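Pilus assembly protein CpaE (Caulobacter crescentus, PDB 4N0P) probably binds and hydrolyses ATP in support of pilus assembly, this piece of the longer protein being its response-regulator receiver-like domain. Local coordinates at residues F28-E33 with E78-A83; R22-A27 with R49-V54. All coordinates share one frame; numbering follows the deposited sequence.

Overall arrangement
Both contacts grow out of strand 24-28, and together they illustrate how an alpha/beta domain ties its central sheet to the loops at the C-terminal ends of its strands. Interaction 2 pairs that strand along its length with strand 51-55, one of the two outermost strands. Interaction 1 takes over at its last residue, where the turn into helix 32-42 meets the loop following strand 74-77, the neighbour on the other flank. The two centres are about 19 Å apart, yet the contacts touch where Cys-29 SG packs on Val-54 CG1 at 3.8 Å. Helix 32-42 connects the two strands of interaction 2 and begins within interaction 1. Interaction 1 lies where receiver domains usually carry their acidic pocket.

Interaction 1. Residues F28-E33 with E78-A83; sequences FCARPE and ETLDGA
Glu-78 reaches across to Ala-30 and Arg-31 with an extended side chain, its CG anti to the backbone N (chi1 -176°), which brings the carboxylate to the backbone of the turn that leads into helix 32-42. OE1 accepts two backbone N-H groups from the same face of the carboxylate plane. Ala-30 N comes in on the anti side at 2.7 Å from Glu-78 OE1, nearly straight at 166°, while Arg-31 N, 2.9 Å from the same oxygen, approaches from well above the plane. OE2 is hydrogen-bonded to Thr-34 OG1, so one carboxylate oxygen holds the turn before the helix, with Arg-31 at its N-cap, and the other its first turn.

Such a site, at the C-terminal end of the third strand of a receiver fold, is where classical response regulators place their phosphoacceptor aspartate; this domain has a glutamate at the strand end, and its carboxylate is engaged by the protein's own backbone. The Arg-31 side chain crosses that of Glu-78 at about a right angle, with guanidinium and carboxylate planes 75° apart. OE2 lies at the guanidinium edge, but the salt bridge is long, Arg-31 NE to Glu-78 OE2 being 3.7 Å. Over one guanidinium face sits a methyl group, Leu-80 CD2, 3.5 Å from Arg-31 CZ. Leu-80 also packs its CG on Ala-30 CB, at 3.8 Å. At the backbone, Glu-78 N makes a weak hydrogen bond to Phe-28 O at 3.2 Å.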
loop_
_atom_site.group_PDB
_atom_site.type_symbol
_atom_site.label_atom_id
_atom_site.label_comp_id
_atom_site.label_asym_id
_atom_site.label_seq_id
_atom_site.Cartn_x
_atom_site.Cartn_y
_atom_site.Cartn_z
ATOM N N PHE A 28 -2.272 5.878 -2.309
ATOM C CA PHE A 28 -2.604 6.500 -3.607
ATOM C C PHE A 28 -3.433 5.512 -4.342
ATOM O O PHE A 28 -2.882 4.568 -4.913
ATOM C CB PHE A 28 -1.326 6.864 -4.402
ATOM C CG PHE A 28 -0.550 8.009 -3.812
ATOM C CD1 PHE A 28 0.360 7.797 -2.781
ATOM C CD2 PHE A 28 -0.679 9.296 -4.325
ATOM C CE1 PHE A 28 1.065 8.862 -2.225
ATOM C CE2 PHE A 28 0.036 10.353 -3.775
ATOM C CZ PHE A 28 0.895 10.131 -2.719
ATOM N N CYS A 29 -4.767 5.667 -4.260
ATOM C CA CYS A 29 -5.723 4.730 -4.874
ATOM C C CYS A 29 -6.107 5.161 -6.266
ATOM O O CYS A 29 -6.082 6.346 -6.591
ATOM C CB CYS A 29 -6.966 4.570 -4.001
ATOM S SG CYS A 29 -6.598 4.265 -2.256
ATOM N N ALA A 30 -6.536 4.202 -7.052
ATOM C CA ALA A 30 -6.997 4.458 -8.423
ATOM C C ALA A 30 -8.458 4.054 -8.576
ATOM O O ALA A 30 -9.102 4.448 -9.563
ATOM C CB ALA A 30 -6.127 3.687 -9.418
ATOM N N ARG A 31 -8.990 3.246 -7.622
ATOM C CA ARG A 31 -10.374 2.767 -7.663
ATOM C C ARG A 31 -11.149 3.244 -6.442
ATOM O O ARG A 31 -10.625 3.164 -5.324
ATOM C CB ARG A 31 -10.432 1.236 -7.750
ATOM C CG ARG A 31 -9.816 0.703 -9.025
ATOM C CD ARG A 31 -9.722 -0.802 -9.046
ATOM N NE ARG A 31 -8.657 -1.234 -9.961
ATOM C CZ ARG A 31 -8.806 -1.437 -11.271
ATOM N NH1 ARG A 31 -9.996 -1.281 -11.845
ATOM N NH2 ARG A 31 -7.773 -1.822 -12.011
ATOM N N PRO A 32 -12.413 3.685 -6.614
ATOM C CA PRO A 32 -13.198 4.156 -5.456
ATOM C C PRO A 32 -13.409 3.086 -4.386
ATOM O O PRO A 32 -13.427 3.415 -3.199
ATOM C CB PRO A 32 -14.548 4.544 -6.082
ATOM C CG PRO A 32 -14.266 4.785 -7.506
ATOM C CD PRO A 32 -13.169 3.839 -7.877
ATOM N N GLU A 33 -13.541 1.809 -4.781
ATOM C CA GLU A 33 -13.724 0.708 -3.822
ATOM C C GLU A 33 -12.474 0.541 -2.938
ATOM O O GLU A 33 -12.603 0.215 -1.759
ATOM C CB GLU A 33 -14.073 -0.630 -4.517
ATOM C CG GLU A 33 -13.214 -0.979 -5.727
ATOM C CD GLU A 33 -13.826 -0.613 -7.063
ATOM O OE1 GLU A 33 -14.111 0.587 -7.276
ATOM O OE2 GLU A 33 -13.994 -1.522 -7.908
ATOM N N GLU A 78 -1.877 1.782 -6.218
ATOM C CA GLU A 78 -2.743 1.025 -7.102
ATOM C C GLU A 78 -2.689 1.682 -8.478
ATOM O O GLU A 78 -2.462 2.890 -8.570
ATOM C CB GLU A 78 -4.159 1.075 -6.510
ATOM C CG GLU A 78 -5.229 0.281 -7.199
ATOM C CD GLU A 78 -6.613 0.476 -6.616
ATOM O OE1 GLU A 78 -6.961 1.630 -6.263
ATOM O OE2 GLU A 78 -7.357 -0.527 -6.529
ATOM N N THR A 79 -2.886 0.909 -9.537
ATOM C CA THR A 79 -2.939 1.484 -10.894
ATOM C C THR A 79 -4.099 0.848 -11.671
ATOM O O THR A 79 -4.446 -0.296 -11.395
ATOM C CB THR A 79 -1.593 1.324 -11.633
ATOM O OG1 THR A 79 -1.711 1.937 -12.927
ATOM C CG2 THR A 79 -1.175 -0.137 -11.800
ATOM N N LEU A 80 -4.664 1.565 -12.651
ATOM C CA LEU A 80 -5.691 0.996 -13.538
ATOM C C LEU A 80 -5.079 0.468 -14.853
ATOM O O LEU A 80 -5.802 -0.076 -15.689
ATOM C CB LEU A 80 -6.716 2.092 -13.908
ATOM C CG LEU A 80 -7.532 2.743 -12.802
ATOM C CD1 LEU A 80 -8.016 4.119 -13.247
ATOM C CD2 LEU A 80 -8.713 1.895 -12.448
ATOM N N ASP A 81 -3.762 0.663 -15.053
ATOM C CA ASP A 81 -3.133 0.426 -16.348
ATOM C C ASP A 81 -2.459 -0.950 -16.650
ATOM O O ASP A 81 -1.966 -1.119 -17.769
ATOM C CB ASP A 81 -2.135 1.555 -16.632
ATOM C CG ASP A 81 -2.789 2.916 -16.804
ATOM O OD1 ASP A 81 -3.951 2.966 -17.272
ATOM O OD2 ASP A 81 -2.126 3.932 -16.510
ATOM N N GLY A 82 -2.502 -1.922 -15.745
ATOM C CA GLY A 82 -1.952 -3.242 -16.046
ATOM C C GLY A 82 -0.559 -3.497 -15.520
ATOM O O GLY A 82 0.149 -2.564 -15.135
ATOM N N ALA A 83 -0.150 -4.773 -15.556
ATOM C CA ALA A 83 1.114 -5.259 -15.031
ATOM C C ALA A 83 2.364 -4.561 -15.585
ATOM O O ALA A 83 3.217 -4.170 -14.781
ATOM C CB ALA A 83 1.229 -6.757 -15.243
#

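Interaction 2. Residues R22-A27 with R49-V54; sequences RITIHA and RAATIV
Strands 24-27 and 51-54 run parallel, their axes 12° apart and 4.7 Å at closest approach, with Thr-24 opposite Ala-51 and Ala-27 opposite Val-54. Four N-H to O=C bonds join them by way of Ile-23, Ile-25 and Ala-27 on one side and Ala-51 and Ile-53 on the other; in the middle, Ile-25 N donates to Ala-51 O at 2.8 Å and Ile-25 O accepts from Ile-53 N at 2.9 Å.

Ile-25 and Thr-52 lie side by side and point the same way. With CG1 anti to its carbonyl carbon (chi1 -57°), Ile-25 extends CD1 to 3.6 Å from Thr-52 OG1 and to 4.0 Å from Ala-50 CB, whereas its CG2 branch runs beside Thr-52 CG2. Ala-27 and Val-54 share this face of the sheet, and helix 32-42 covers them through Ile-38. On the other face His-26 and Ile-53 make the matching pair: Ile-53 CD1 meets the imidazole obliquely, 3.6 Å from His-26 NE2, while His-26 ND1 is hydrogen-bonded to the hydroxyl of Tyr-66. Nearby, Thr-24 CG2 approaches Ala-51 CB.

Helix 32-42 links the two strands as a beta-alpha-beta crossover, and their place in the five-stranded parallel sheet of order 2-1-3-4-5 is that of the first two strands in the receiver-domain fold.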
loop_
_atom_site.group_PDB
_atom_site.type_symbol
_atom_site.label_atom_id
_atom_site.label_comp_id
_atom_site.label_asym_id
_atom_site.label_seq_id
_atom_site.Cartn_x
_atom_site.Cartn_y
_atom_site.Cartn_z
ATOM N N ARG A 22 2.960 3.490 15.692
ATOM C CA ARG A 22 2.793 4.853 15.200
ATOM C C ARG A 22 3.606 5.022 13.916
ATOM O O ARG A 22 4.818 5.097 13.932
ATOM C CB ARG A 22 3.149 5.900 16.256
ATOM C CG ARG A 22 2.778 7.310 15.820
ATOM C CD ARG A 22 2.984 8.303 16.929
ATOM N NE ARG A 22 4.381 8.366 17.359
ATOM C CZ ARG A 22 4.816 9.111 18.369
ATOM N NH1 ARG A 22 3.967 9.866 19.062
ATOM N NH2 ARG A 22 6.103 9.103 18.701
ATOM N N ILE A 23 2.900 5.043 12.811
ATOM C CA ILE A 23 3.465 5.164 11.477
ATOM C C ILE A 23 2.617 6.137 10.672
ATOM O O ILE A 23 1.497 6.483 11.061
ATOM C CB ILE A 23 3.525 3.763 10.775
ATOM C CG1 ILE A 23 2.103 3.123 10.640
ATOM C CG2 ILE A 23 4.529 2.797 11.443
ATOM C CD1 ILE A 23 2.037 1.942 9.699
ATOM N N THR A 24 3.164 6.576 9.545
ATOM C CA THR A 24 2.442 7.406 8.579
ATOM C C THR A 24 2.223 6.547 7.351
ATOM O O THR A 24 3.167 5.880 6.888
ATOM C CB THR A 24 3.194 8.701 8.261
ATOM O OG1 THR A 24 4.568 8.367 7.980
ATOM C CG2 THR A 24 3.140 9.694 9.407
ATOM N N ILE A 25 0.979 6.510 6.857
ATOM C CA ILE A 25 0.611 5.730 5.686
ATOM C C ILE A 25 0.052 6.659 4.621
ATOM O O ILE A 25 -0.864 7.409 4.927
ATOM C CB ILE A 25 -0.457 4.627 6.004
ATOM C CG1 ILE A 25 -0.019 3.647 7.113
ATOM C CG2 ILE A 25 -0.887 3.889 4.697
ATOM C CD1 ILE A 25 -1.200 2.728 7.649
ATOM N N HIS A 26 0.572 6.609 3.404
ATOM C CA HIS A 26 0.008 7.366 2.278
ATOM C C HIS A 26 -0.538 6.362 1.299
ATOM O O HIS A 26 0.227 5.518 0.815
ATOM C CB HIS A 26 1.048 8.265 1.590
ATOM C CG HIS A 26 1.522 9.438 2.401
ATOM N ND1 HIS A 26 2.516 10.280 1.919
ATOM C CD2 HIS A 26 1.140 9.856 3.634
ATOM C CE1 HIS A 26 2.724 11.167 2.883
ATOM N NE2 HIS A 26 1.903 10.966 3.925
ATOM N N ALA A 27 -1.858 6.412 1.022
ATOM C CA ALA A 27 -2.430 5.467 0.084
ATOM C C ALA A 27 -2.833 6.235 -1.179
ATOM O O ALA A 27 -3.598 7.182 -1.107
ATOM C CB ALA A 27 -3.638 4.757 0.721
ATOM N N ARG A 49 -3.157 4.842 15.984
ATOM C CA ARG A 49 -1.803 5.465 16.066
ATOM C C ARG A 49 -1.233 5.692 14.650
ATOM O O ARG A 49 -0.191 6.338 14.510
ATOM C CB ARG A 49 -0.813 4.612 16.879
ATOM C CG ARG A 49 -0.916 4.762 18.385
ATOM C CD ARG A 49 0.125 3.902 19.093
ATOM N NE ARG A 49 -0.104 3.901 20.540
ATOM C CZ ARG A 49 0.380 3.000 21.393
ATOM N NH1 ARG A 49 1.111 1.981 20.953
ATOM N NH2 ARG A 49 0.114 3.096 22.689
ATOM N N ALA A 50 -1.842 5.087 13.615
ATOM C CA ALA A 50 -1.367 5.290 12.245
ATOM C C ALA A 50 -2.028 6.515 11.650
ATOM O O ALA A 50 -3.259 6.646 11.694
ATOM C CB ALA A 50 -1.640 4.079 11.378
ATOM N N ALA A 51 -1.236 7.427 11.120
ATOM C CA ALA A 51 -1.809 8.585 10.431
ATOM C C ALA A 51 -1.959 8.157 8.976
ATOM O O ALA A 51 -0.942 7.981 8.305
ATOM C CB ALA A 51 -0.882 9.793 10.578
ATOM N N THR A 52 -3.194 7.892 8.509
ATOM C CA THR A 52 -3.403 7.397 7.140
ATOM C C THR A 52 -4.037 8.463 6.269
ATOM O O THR A 52 -5.111 8.960 6.616
ATOM C CB THR A 52 -4.315 6.129 7.148
ATOM O OG1 THR A 52 -3.801 5.151 8.056
ATOM C CG2 THR A 52 -4.512 5.521 5.742
ATOM N N ILE A 53 -3.409 8.779 5.143
ATOM C CA ILE A 53 -3.914 9.769 4.187
ATOM C C ILE A 53 -4.196 9.063 2.886
ATOM O O ILE A 53 -3.302 8.451 2.294
ATOM C CB ILE A 53 -2.902 10.935 3.970
ATOM C CG1 ILE A 53 -2.526 11.640 5.289
ATOM C CG2 ILE A 53 -3.492 11.963 2.974
ATOM C CD1 ILE A 53 -1.190 12.371 5.148
ATOM N N VAL A 54 -5.465 9.161 2.421
ATOM C CA VAL A 54 -5.844 8.547 1.163
ATOM C C VAL A 54 -5.814 9.657 0.055
ATOM O O VAL A 54 -6.326 10.773 0.258
ATOM C CB VAL A 54 -7.194 7.796 1.333
ATOM C CG1 VAL A 54 -7.619 7.116 0.044
ATOM C CG2 VAL A 54 -7.072 6.753 2.437
#